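Local coordinates for mandalate racemase/muconate lactonizing enzyme (Unidentified, PDB 4E4U), which probably catalyses an enolase-superfamily reaction that begins with removal of a proton next to a substrate carboxylate, its natural substrate being unknown, at residues 11-16 against 21-26; 246-249 against 254-257; 268-271 against 275-278; 309-314 against 386-391. All blocks are in the same frame, centred on the assembly; numbering follows the deposited sequence. Where two conformers were deposited one is given.

Contact 1: residues 11-16 against 21-26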
loop_
_atom_site.group_PDB
_atom_site.type_symbol
_atom_site.label_atom_id
_atom_site.label_comp_id
_atom_site.label_asym_id
_atom_site.label_seq_id
_atom_site.Cartn_x
_atom_site.Cartn_y
_atom_site.Cartn_z
ATOM N N VAL A 11 16.500 1.990 46.808
ATOM C CA VAL A 11 17.847 2.320 47.241
ATOM C C VAL A 11 18.333 3.612 46.599
ATOM O O VAL A 11 18.219 3.790 45.386
ATOM C CB VAL A 11 18.800 1.174 46.852
ATOM C CG1 VAL A 11 20.233 1.514 47.192
ATOM C CG2 VAL A 11 18.373 -0.122 47.541
ATOM N N ALA A 12 18.876 4.510 47.413
ATOM C CA ALA A 12 19.474 5.742 46.910
ATOM C C ALA A 12 20.856 5.440 46.344
ATOM O O ALA A 12 21.719 4.921 47.052
ATOM C CB ALA A 12 19.582 6.772 48.027
ATOM N N VAL A 13 21.068 5.769 45.075
ATOM C CA VAL A 13 22.368 5.578 44.447
ATOM C C VAL A 13 23.285 6.729 44.861
ATOM O O VAL A 13 22.929 7.889 44.705
ATOM C CB VAL A 13 22.236 5.526 42.912
ATOM C CG1 VAL A 13 23.594 5.336 42.264
ATOM C CG2 VAL A 13 21.275 4.412 42.489
ATOM N N PRO A 14 24.471 6.421 45.414
ATOM C CA PRO A 14 25.343 7.508 45.877
ATOM C C PRO A 14 25.802 8.409 44.732
ATOM O O PRO A 14 25.879 7.944 43.589
ATOM C CB PRO A 14 26.551 6.765 46.461
ATOM C CG PRO A 14 26.057 5.383 46.757
ATOM C CD PRO A 14 25.041 5.092 45.693
ATOM N N PRO A 15 26.103 9.686 45.029
ATOM C CA PRO A 15 26.698 10.550 44.003
ATOM C C PRO A 15 27.967 9.889 43.469
ATOM O O PRO A 15 28.659 9.219 44.242
ATOM C CB PRO A 15 27.038 11.831 44.775
ATOM C CG PRO A 15 26.100 11.829 45.946
ATOM C CD PRO A 15 25.921 10.384 46.314
ATOM N N PRO A 16 28.280 10.061 42.173
ATOM C CA PRO A 16 27.615 10.915 41.181
ATOM C C PRO A 16 26.428 10.265 40.458
ATOM O O PRO A 16 26.131 10.663 39.331
ATOM C CB PRO A 16 28.740 11.203 40.183
ATOM C CG PRO A 16 29.573 9.964 40.216
ATOM C CD PRO A 16 29.490 9.423 41.622
ATOM N N MET A 21 19.204 7.982 39.944
ATOM C CA MET A 21 19.055 8.458 41.316
ATOM C C MET A 21 18.703 7.370 42.331
ATOM O O MET A 21 19.111 7.442 43.485
ATOM C CB MET A 21 18.002 9.569 41.370
ATOM C CG MET A 21 18.308 10.773 40.488
ATOM S SD MET A 21 19.937 11.474 40.819
ATOM C CE MET A 21 19.777 11.932 42.539
ATOM N N TYR A 22 17.924 6.381 41.917
ATOM C CA TYR A 22 17.493 5.331 42.835
ATOM C C TYR A 22 17.140 4.087 42.055
ATOM O O TYR A 22 16.783 4.164 40.879
ATOM C CB TYR A 22 16.296 5.778 43.700
ATOM C CG TYR A 22 15.156 6.334 42.883
ATOM C CD1 TYR A 22 14.225 5.488 42.280
ATOM C CD2 TYR A 22 15.030 7.701 42.676
ATOM C CE1 TYR A 22 13.197 5.993 41.498
ATOM C CE2 TYR A 22 14.004 8.214 41.907
ATOM C CZ TYR A 22 13.097 7.361 41.314
ATOM O OH TYR A 22 12.090 7.892 40.547
ATOM N N TRP A 23 17.246 2.943 42.716
ATOM C CA TRP A 23 16.851 1.670 42.124
ATOM C C TRP A 23 15.731 1.061 42.947
ATOM O O TRP A 23 15.773 1.076 44.180
ATOM C CB TRP A 23 18.046 0.718 42.054
ATOM C CG TRP A 23 19.175 1.250 41.221
ATOM C CD1 TRP A 23 19.080 2.105 40.152
ATOM C CD2 TRP A 23 20.576 0.983 41.396
ATOM N NE1 TRP A 23 20.333 2.370 39.647
ATOM C CE2 TRP A 23 21.267 1.694 40.392
ATOM C CE3 TRP A 23 21.307 0.203 42.300
ATOM C CZ2 TRP A 23 22.661 1.662 40.279
ATOM C CZ3 TRP A 23 22.692 0.166 42.179
ATOM C CH2 TRP A 23 23.352 0.888 41.178
ATOM N N ILE A 24 14.722 0.538 42.254
ATOM C CA ILE A 24 13.544 -0.011 42.908
ATOM C C ILE A 24 13.598 -1.530 42.898
ATOM O O ILE A 24 13.426 -2.150 41.844
ATOM C CB ILE A 24 12.252 0.441 42.195
ATOM C CG1 ILE A 24 12.192 1.967 42.092
ATOM C CG2 ILE A 24 11.035 -0.097 42.925
ATOM C CD1 ILE A 24 11.059 2.471 41.205
ATOM N N PHE A 25 13.826 -2.131 44.064
ATOM C CA PHE A 25 13.904 -3.586 44.162
ATOM C C PHE A 25 12.685 -4.155 44.865
ATOM O O PHE A 25 12.135 -3.531 45.773
ATOM C CB PHE A 25 15.163 -4.021 44.923
ATOM C CG PHE A 25 16.448 -3.550 44.301
ATOM C CD1 PHE A 25 16.806 -3.942 43.018
ATOM C CD2 PHE A 25 17.315 -2.731 45.014
ATOM C CE1 PHE A 25 17.998 -3.509 42.451
ATOM C CE2 PHE A 25 18.503 -2.304 44.456
ATOM C CZ PHE A 25 18.844 -2.687 43.171
ATOM N N VAL A 26 12.277 -5.351 44.455
ATOM C CA VAL A 26 11.247 -6.089 45.175
ATOM C C VAL A 26 11.777 -7.467 45.557
ATOM O O VAL A 26 12.511 -8.099 44.785
ATOM C CB VAL A 26 9.951 -6.222 44.340
ATOM C CG1 VAL A 26 9.274 -4.862 44.197
ATOM C CG2 VAL A 26 10.240 -6.838 42.970
HETATM O O HOH W 1 20.477 9.134 45.119
#
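Val13 lays its CG2 methyl over one face of the Trp23 indole, nearest at CE2 (Val13 CG2 to Trp23 CE2 3.4 Å). The methyl lies only 15° off the normal of the five-membered ring, which makes this a CH-pi contact, and the two side chains cross at about a right angle. With CG1 of Val13 anti to the backbone N (chi1 180°), CG2 is the branch left beside that nitrogen and over the indole. On the same face of the sheet Val11 turns its CG2 to the edge of the Phe25 ring, close to the ring plane, at 3.8 Å from Phe25 CE2.

Beneath these side chains the backbones form the end of the first hairpin of the three-stranded N-terminal capping sheet. Val11 and Trp23 are an antiparallel hydrogen-bonded pair, with Val11 N to Trp23 O at 2.9 Å and Trp23 N to Val11 O at 3.0 Å. Ala12 and Tyr22 follow as a non-hydrogen-bonded pair. Past the strand ends Val13 N still reaches Met21 O at 3.0 Å, but stands 43° above the carbonyl plane; the pairing stays in step although this bond is less well directed. A water donates to the same Met21 O at 2.7 Å and to Val13 O at 2.8 Å, bridging the chains where direct pairing stops.

Farther out, Trp23 NE1 is bonded to Gly19 O, in the turn between the strands, which helps hold the indole in its rotation under Val13. Phe342 and His343 also meet this ring, joining the hairpin to the barrel domain.

Contact 2: residues 246-249 against 254-257; sequences QVAK and PIAT
A beta-alpha-beta unit of the TIM barrel, strand 231-233, helix 241-249 and strand 255-257, is closed here by Ile255, which reaches from the last strand to Val247 and Ala248 near the end of the helix. The backbones come within 6.0 Å at the CA atoms of Ala248 and Ile255.

What bridges them is the ethyl arm of Ile255. Its CG1 sits 3.7 Å from Ala248 CB and equally 3.7 Å from Ala248 CA, so the methylene rests against both CA and CB of the alanine. The terminal methyl goes on to the preceding residue of the helix, with Ile255 CD1 at 4.1 Å from Val247 CG1. Two torsions account for this path: CG1 lies beside the backbone N and anti to the carbonyl carbon (chi1 -56°), and the arm then folds again at chi2 -51° instead of running out straight. Val247 answers with CG1 anti to its own backbone N, and the two side chains cross at about a right angle.

Phe232 of the preceding barrel strand touches both Val247 and Ile255, while Ala217 of helix 214-224 packs on Val247. At the strand entrance Pro254 meets Ser215 of a second subunit.

All the atoms that meet across the two segments are aliphatic carbons, and they bury about 104 Å² in total. Cohesion between helix and strand at this point therefore comes from shape and dispersion, and directional bonding is left to the strand, whose backbone pairs with its barrel neighbours.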
loop_
_atom_site.group_PDB
_atom_site.type_symbol
_atom_site.label_atom_id
_atom_site.label_comp_id
_atom_site.label_asym_id
_atom_site.label_seq_id
_atom_site.Cartn_x
_atom_site.Cartn_y
_atom_site.Cartn_z
ATOM N N GLN A 246 10.290 6.849 9.299
ATOM C CA GLN A 246 10.728 7.823 8.308
ATOM C C GLN A 246 12.236 8.057 8.394
ATOM O O GLN A 246 12.914 8.191 7.371
ATOM C CB GLN A 246 9.963 9.131 8.472
ATOM C CG GLN A 246 8.621 9.117 7.757
ATOM C CD GLN A 246 8.757 8.841 6.270
ATOM O OE1 GLN A 246 9.579 9.454 5.586
ATOM N NE2 GLN A 246 7.959 7.900 5.764
ATOM N N VAL A 247 12.764 8.095 9.613
ATOM C CA VAL A 247 14.203 8.256 9.804
ATOM C C VAL A 247 14.925 7.025 9.243
ATOM O O VAL A 247 15.880 7.142 8.466
ATOM C CB VAL A 247 14.585 8.505 11.275
ATOM C CG1 VAL A 247 16.086 8.718 11.397
ATOM C CG2 VAL A 247 13.838 9.705 11.825
ATOM N N ALA A 248 14.445 5.837 9.598
ATOM C CA ALA A 248 15.070 4.602 9.126
ATOM C C ALA A 248 15.106 4.529 7.598
ATOM O O ALA A 248 16.082 4.070 7.011
ATOM C CB ALA A 248 14.351 3.393 9.704
ATOM N N LYS A 249 14.040 4.993 6.956
ATOM C CA LYS A 249 13.961 4.960 5.497
ATOM C C LYS A 249 15.007 5.845 4.832
ATOM O O LYS A 249 15.421 5.582 3.706
ATOM C CB LYS A 249 12.563 5.383 5.035
ATOM C CG LYS A 249 11.508 4.325 5.292
ATOM C CD LYS A 249 10.109 4.873 5.078
ATOM C CE LYS A 249 9.063 3.900 5.620
ATOM N NZ LYS A 249 7.696 4.481 5.651
ATOM N N PRO A 254 21.777 1.821 11.128
ATOM C CA PRO A 254 20.693 1.103 11.814
ATOM C C PRO A 254 20.025 1.962 12.881
ATOM O O PRO A 254 20.723 2.643 13.632
ATOM C CB PRO A 254 21.424 -0.073 12.472
ATOM C CG PRO A 254 22.596 -0.312 11.586
ATOM C CD PRO A 254 23.050 1.080 11.192
ATOM N N ILE A 255 18.696 1.938 12.941
ATOM C CA ILE A 255 17.977 2.611 14.016
ATOM C C ILE A 255 17.752 1.647 15.171
ATOM O O ILE A 255 17.272 0.523 14.977
ATOM C CB ILE A 255 16.623 3.186 13.549
ATOM C CG1 ILE A 255 16.826 4.140 12.361
ATOM C CG2 ILE A 255 15.904 3.876 14.708
ATOM C CD1 ILE A 255 17.881 5.221 12.573
ATOM N N ALA A 256 18.140 2.083 16.367
ATOM C CA ALA A 256 17.908 1.326 17.593
ATOM C C ALA A 256 16.945 2.104 18.463
ATOM O O ALA A 256 17.073 3.318 18.611
ATOM C CB ALA A 256 19.222 1.098 18.345
ATOM N N THR A 257 15.986 1.412 19.058
ATOM C CA THR A 257 15.102 2.070 20.000
ATOM C C THR A 257 14.423 1.054 20.897
ATOM O O THR A 257 14.490 -0.148 20.647
ATOM C CB THR A 257 14.051 2.937 19.275
ATOM O OG1 THR A 257 13.559 3.923 20.182
ATOM C CG2 THR A 257 12.906 2.081 18.720
#

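Contact 3: residues 268-271 against 275-278; sequences HKLL and GASI
Leu270 O, a carbonyl of helix 263-272, receives the backbone N-H of Gly275 at 3.0 Å between Leu270 O and Gly275 N. The bond is fairly straight, 159° at the hydrogen, with the donor tilted 25° from the carbonyl plane. It spans five residues, one more than an alpha-helical bond, as the chain leaves the helix. The CA atoms of Leu270 and Gly275 lie 5.2 Å apart.

The side chain of the same leucine covers the returning chain. Its CG stands anti to the backbone N (chi1 176°), which carries the isobutyl group out to the loop, where both methyls find partners. CD1 is 3.9 Å from Gly275 CA, close to a backbone that carries no side chain; CD2 is 4.1 Å from Ala276 CB, an apolar contact. Leu271 adds a third methyl, with CD2 at 3.8 Å from Ala276 O, a carbon beside a carbonyl and hence packing alone. One polar bond thus fixes the start of the return, and three leucine methyls pack against Gly275 and Ala276.

This is the stage of the barrel at which an outer helix hands the chain to the next inner strand, 278-279. Leu270 also packs on Thr257 of strand 255-257 and on Ile244 of helix 241-249, whereas Leu271 turns to Leu298 of helix 289-301. The leucine pair thereby sits between the preceding and following helices, with the barrel wall inside it.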
loop_
_atom_site.group_PDB
_atom_site.type_symbol
_atom_site.label_atom_id
_atom_site.label_comp_id
_atom_site.label_asym_id
_atom_site.label_seq_id
_atom_site.Cartn_x
_atom_site.Cartn_y
_atom_site.Cartn_z
ATOM N N HIS A 268 5.514 -4.826 18.383
ATOM C CA HIS A 268 4.879 -5.238 17.138
ATOM C C HIS A 268 4.588 -4.033 16.241
ATOM O O HIS A 268 4.928 -4.031 15.060
ATOM C CB HIS A 268 3.592 -6.011 17.439
ATOM C CG HIS A 268 2.780 -6.334 16.225
ATOM N ND1 HIS A 268 3.222 -7.181 15.226
ATOM C CD2 HIS A 268 1.548 -5.916 15.846
ATOM C CE1 HIS A 268 2.285 -7.284 14.298
ATOM N NE2 HIS A 268 1.269 -6.517 14.644
ATOM N N LYS A 269 3.971 -2.998 16.802
ATOM C CA LYS A 269 3.653 -1.809 16.015
ATOM C C LYS A 269 4.921 -1.192 15.431
ATOM O O LYS A 269 4.955 -0.781 14.267
ATOM C CB LYS A 269 2.932 -0.774 16.875
ATOM C CG LYS A 269 1.564 -1.185 17.343
ATOM C CD LYS A 269 0.934 -0.073 18.170
ATOM C CE LYS A 269 -0.339 -0.545 18.844
ATOM N NZ LYS A 269 -0.862 0.438 19.827
ATOM N N LEU A 270 5.966 -1.123 16.249
ATOM C CA LEU A 270 7.243 -0.578 15.802
ATOM C C LEU A 270 7.830 -1.367 14.630
ATOM O O LEU A 270 8.227 -0.793 13.616
ATOM C CB LEU A 270 8.229 -0.568 16.967
ATOM C CG LEU A 270 9.654 -0.108 16.662
ATOM C CD1 LEU A 270 9.690 1.400 16.463
ATOM C CD2 LEU A 270 10.572 -0.522 17.805
ATOM N N LEU A 271 7.875 -2.688 14.773
ATOM C CA LEU A 271 8.442 -3.541 13.730
ATOM C C LEU A 271 7.599 -3.540 12.456
ATOM O O LEU A 271 8.142 -3.540 11.357
ATOM C CB LEU A 271 8.603 -4.968 14.256
ATOM C CG LEU A 271 9.692 -5.133 15.315
ATOM C CD1 LEU A 271 9.483 -6.436 16.066
ATOM C CD2 LEU A 271 11.075 -5.087 14.663
ATOM N N GLY A 275 10.232 0.563 11.920
ATOM C CA GLY A 275 10.752 1.652 12.731
ATOM C C GLY A 275 12.142 1.478 13.312
ATOM O O GLY A 275 12.798 2.473 13.621
ATOM N N ALA A 276 12.595 0.238 13.479
ATOM C CA ALA A 276 13.916 -0.023 14.048
ATOM C C ALA A 276 14.343 -1.440 13.727
ATOM O O ALA A 276 13.501 -2.320 13.539
ATOM C CB ALA A 276 13.903 0.196 15.559
ATOM N N SER A 277 15.654 -1.669 13.688
ATOM C CA SER A 277 16.192 -3.005 13.449
ATOM C C SER A 277 16.936 -3.550 14.660
ATOM O O SER A 277 17.404 -4.687 14.645
ATOM C CB SER A 277 17.121 -3.005 12.244
ATOM O OG SER A 277 18.189 -2.103 12.448
ATOM N N ILE A 278 17.057 -2.728 15.698
ATOM C CA ILE A 278 17.727 -3.119 16.931
ATOM C C ILE A 278 16.819 -2.683 18.072
ATOM O O ILE A 278 16.507 -1.501 18.201
ATOM C CB ILE A 278 19.115 -2.451 17.047
ATOM C CG1 ILE A 278 20.034 -2.930 15.913
ATOM C CG2 ILE A 278 19.762 -2.748 18.396
ATOM C CD1 ILE A 278 21.290 -2.083 15.740
#

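Contact 4: residues 309-314 against 386-391; sequences HLYNGP and LHLQMG
Neither segment is regular helix or strand, and their backbones stay well apart, the nearest CA atoms being Asn312 and His387 at 8.9 Å. The chain at 309-314 is extended and bends at Tyr311 (psi 67°) before Gly313 takes the N-cap position of helix 314-325. Asn312 OD1 accepts the N-H of Tyr311 at 3.0 Å from Tyr311 N, a bent bond, its donor 43° above the amide carbonyl plane; Asn282 ND2 also bonds to this oxygen.

Side chains fill the gap. His387, with CG anti to its backbone N, turns its imidazole edge to the Tyr311 carbonyl: His387 CE1 lies 2.9 Å from Tyr311 O, with the oxygen near the ring plane. The two rings meet obliquely, their centroids 5.9 Å apart. Leu388 puts CD2 at 3.6 Å from Tyr311 CE2, so the next residue along touches the phenol ring obliquely. On Leu388 also packs Phe82 of the third subunit.

His387 NE2 is hydrogen-bonded to Gly19 O, the carbonyl that Trp23 NE1 also uses, and this helps set the ring's rotation. CE1, flanked by two ring nitrogens, would carry a polarised C-H; its approach to Tyr311 O is therefore probably mildly attractive, an electrostatic supplement to an otherwise apolar join.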
loop_
_atom_site.group_PDB
_atom_site.type_symbol
_atom_site.label_atom_id
_atom_site.label_comp_id
_atom_site.label_asym_id
_atom_site.label_seq_id
_atom_site.Cartn_x
_atom_site.Cartn_y
_atom_site.Cartn_z
ATOM N N HIS A 309 18.533 -2.524 26.994
ATOM C CA HIS A 309 18.893 -1.285 27.659
ATOM C C HIS A 309 19.138 -1.537 29.138
ATOM O O HIS A 309 18.495 -2.396 29.755
ATOM C CB HIS A 309 17.739 -0.292 27.493
ATOM C CG HIS A 309 17.832 0.904 28.385
ATOM N ND1 HIS A 309 17.246 0.950 29.631
ATOM C CD2 HIS A 309 18.413 2.114 28.201
ATOM C CE1 HIS A 309 17.484 2.125 30.187
ATOM N NE2 HIS A 309 18.189 2.848 29.337
ATOM N N LEU A 310 20.052 -0.770 29.715
ATOM C CA LEU A 310 20.287 -0.842 31.145
ATOM C C LEU A 310 20.738 0.523 31.666
ATOM O O LEU A 310 21.808 1.010 31.307
ATOM C CB LEU A 310 21.327 -1.925 31.449
ATOM C CG LEU A 310 21.166 -2.720 32.741
ATOM C CD1 LEU A 310 21.341 -1.816 33.952
ATOM C CD2 LEU A 310 19.817 -3.433 32.774
ATOM N N TYR A 311 19.903 1.144 32.494
ATOM C CA TYR A 311 20.296 2.344 33.223
ATOM C C TYR A 311 19.646 2.265 34.591
ATOM O O TYR A 311 18.754 3.045 34.933
ATOM C CB TYR A 311 19.902 3.640 32.500
ATOM C CG TYR A 311 20.650 4.825 33.072
ATOM C CD1 TYR A 311 22.027 4.939 32.905
ATOM C CD2 TYR A 311 20.001 5.806 33.814
ATOM C CE1 TYR A 311 22.735 5.996 33.443
ATOM C CE2 TYR A 311 20.708 6.880 34.357
ATOM C CZ TYR A 311 22.071 6.966 34.162
ATOM O OH TYR A 311 22.784 8.019 34.694
ATOM N N ASN A 312 20.100 1.292 35.368
ATOM C CA ASN A 312 19.447 0.921 36.612
ATOM C C ASN A 312 20.356 -0.065 37.337
ATOM O O ASN A 312 21.550 -0.142 37.014
ATOM C CB ASN A 312 18.012 0.391 36.373
ATOM C CG ASN A 312 17.932 -0.681 35.296
ATOM O OD1 ASN A 312 17.891 -0.389 34.094
ATOM N ND2 ASN A 312 17.870 -1.932 35.727
ATOM N N GLY A 313 19.812 -0.813 38.297
ATOM C CA GLY A 313 20.620 -1.623 39.194
ATOM C C GLY A 313 21.045 -2.979 38.658
ATOM O O GLY A 313 20.712 -3.360 37.531
ATOM N N PRO A 314 21.791 -3.729 39.475
ATOM C CA PRO A 314 22.341 -5.006 39.020
ATOM C C PRO A 314 21.318 -6.137 38.997
ATOM O O PRO A 314 21.592 -7.177 38.408
ATOM C CB PRO A 314 23.436 -5.300 40.053
ATOM C CG PRO A 314 22.945 -4.623 41.286
ATOM C CD PRO A 314 22.288 -3.361 40.811
ATOM N N LEU A 386 13.319 12.666 40.078
ATOM C CA LEU A 386 12.970 11.349 39.555
ATOM C C LEU A 386 14.241 10.628 39.107
ATOM O O LEU A 386 15.310 11.234 39.039
ATOM C CB LEU A 386 12.014 11.495 38.376
ATOM C CG LEU A 386 10.650 12.109 38.685
ATOM C CD1 LEU A 386 9.908 12.431 37.405
ATOM C CD2 LEU A 386 9.849 11.154 39.557
ATOM N N HIS A 387 14.127 9.339 38.803
ATOM C CA HIS A 387 15.288 8.558 38.396
ATOM C C HIS A 387 16.031 9.206 37.226
ATOM O O HIS A 387 17.269 9.253 37.214
ATOM C CB HIS A 387 14.879 7.142 38.019
ATOM C CG HIS A 387 16.047 6.239 37.805
ATOM N ND1 HIS A 387 16.283 5.577 36.624
ATOM C CD2 HIS A 387 17.076 5.926 38.630
ATOM C CE1 HIS A 387 17.398 4.876 36.733
ATOM N NE2 HIS A 387 17.894 5.063 37.940
ATOM N N LEU A 388 15.252 9.680 36.253
ATOM C CA LEU A 388 15.727 10.487 35.129
ATOM C C LEU A 388 14.683 11.569 34.929
ATOM O O LEU A 388 13.535 11.379 35.320
ATOM C CB LEU A 388 15.825 9.652 33.848
ATOM C CG LEU A 388 16.990 8.678 33.693
ATOM C CD1 LEU A 388 16.791 7.828 32.447
ATOM C CD2 LEU A 388 18.308 9.429 33.614
ATOM N N GLN A 389 15.062 12.693 34.326
ATOM C CA GLN A 389 14.110 13.760 34.017
ATOM C C GLN A 389 14.395 14.371 32.654
ATOM O O GLN A 389 15.515 14.263 32.138
ATOM C CB GLN A 389 14.153 14.863 35.087
ATOM C CG GLN A 389 13.748 14.366 36.460
ATOM C CD GLN A 389 13.656 15.434 37.537
ATOM O OE1 GLN A 389 13.309 15.124 38.679
ATOM N NE2 GLN A 389 13.963 16.685 37.193
ATOM N N MET A 390 13.380 15.000 32.064
ATOM C CA MET A 390 13.576 15.770 30.839
ATOM C C MET A 390 13.666 17.251 31.169
ATOM O O MET A 390 13.136 17.696 32.188
ATOM C CB MET A 390 12.450 15.505 29.836
ATOM C CG MET A 390 12.239 14.024 29.581
ATOM S SD MET A 390 11.223 13.629 28.164
ATOM C CE MET A 390 12.339 13.995 26.812
ATOM N N GLY A 391 14.343 18.008 30.312
ATOM C CA GLY A 391 14.463 19.442 30.494
ATOM C C GLY A 391 13.105 20.110 30.564
ATOM O O GLY A 391 12.172 19.722 29.861
#

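Overall arrangement
From the N terminus, contact 1 closes the first hairpin of the capping domain. Contacts 2 and 3 then close successive short helix-to-strand connections of the barrel, and contact 4 spans 71 residues to bring the C-terminal tail back to the loop after strand 305-306. All four run in series; none nests or crosses. Contacts 2 and 3 adjoin through parallel strand pairing, Ile255 O to Ser277 N at 3.0 Å. Contacts 1 and 4 meet where Tyr22 OH and His387 N, 3.0 Å apart, probably hydrogen-bond, tying hairpin, barrel and tail together. The two pairs lie apart: contact 1 is across the chain's centre from contacts 2 and 3, their centres about 32 and 31 Å away.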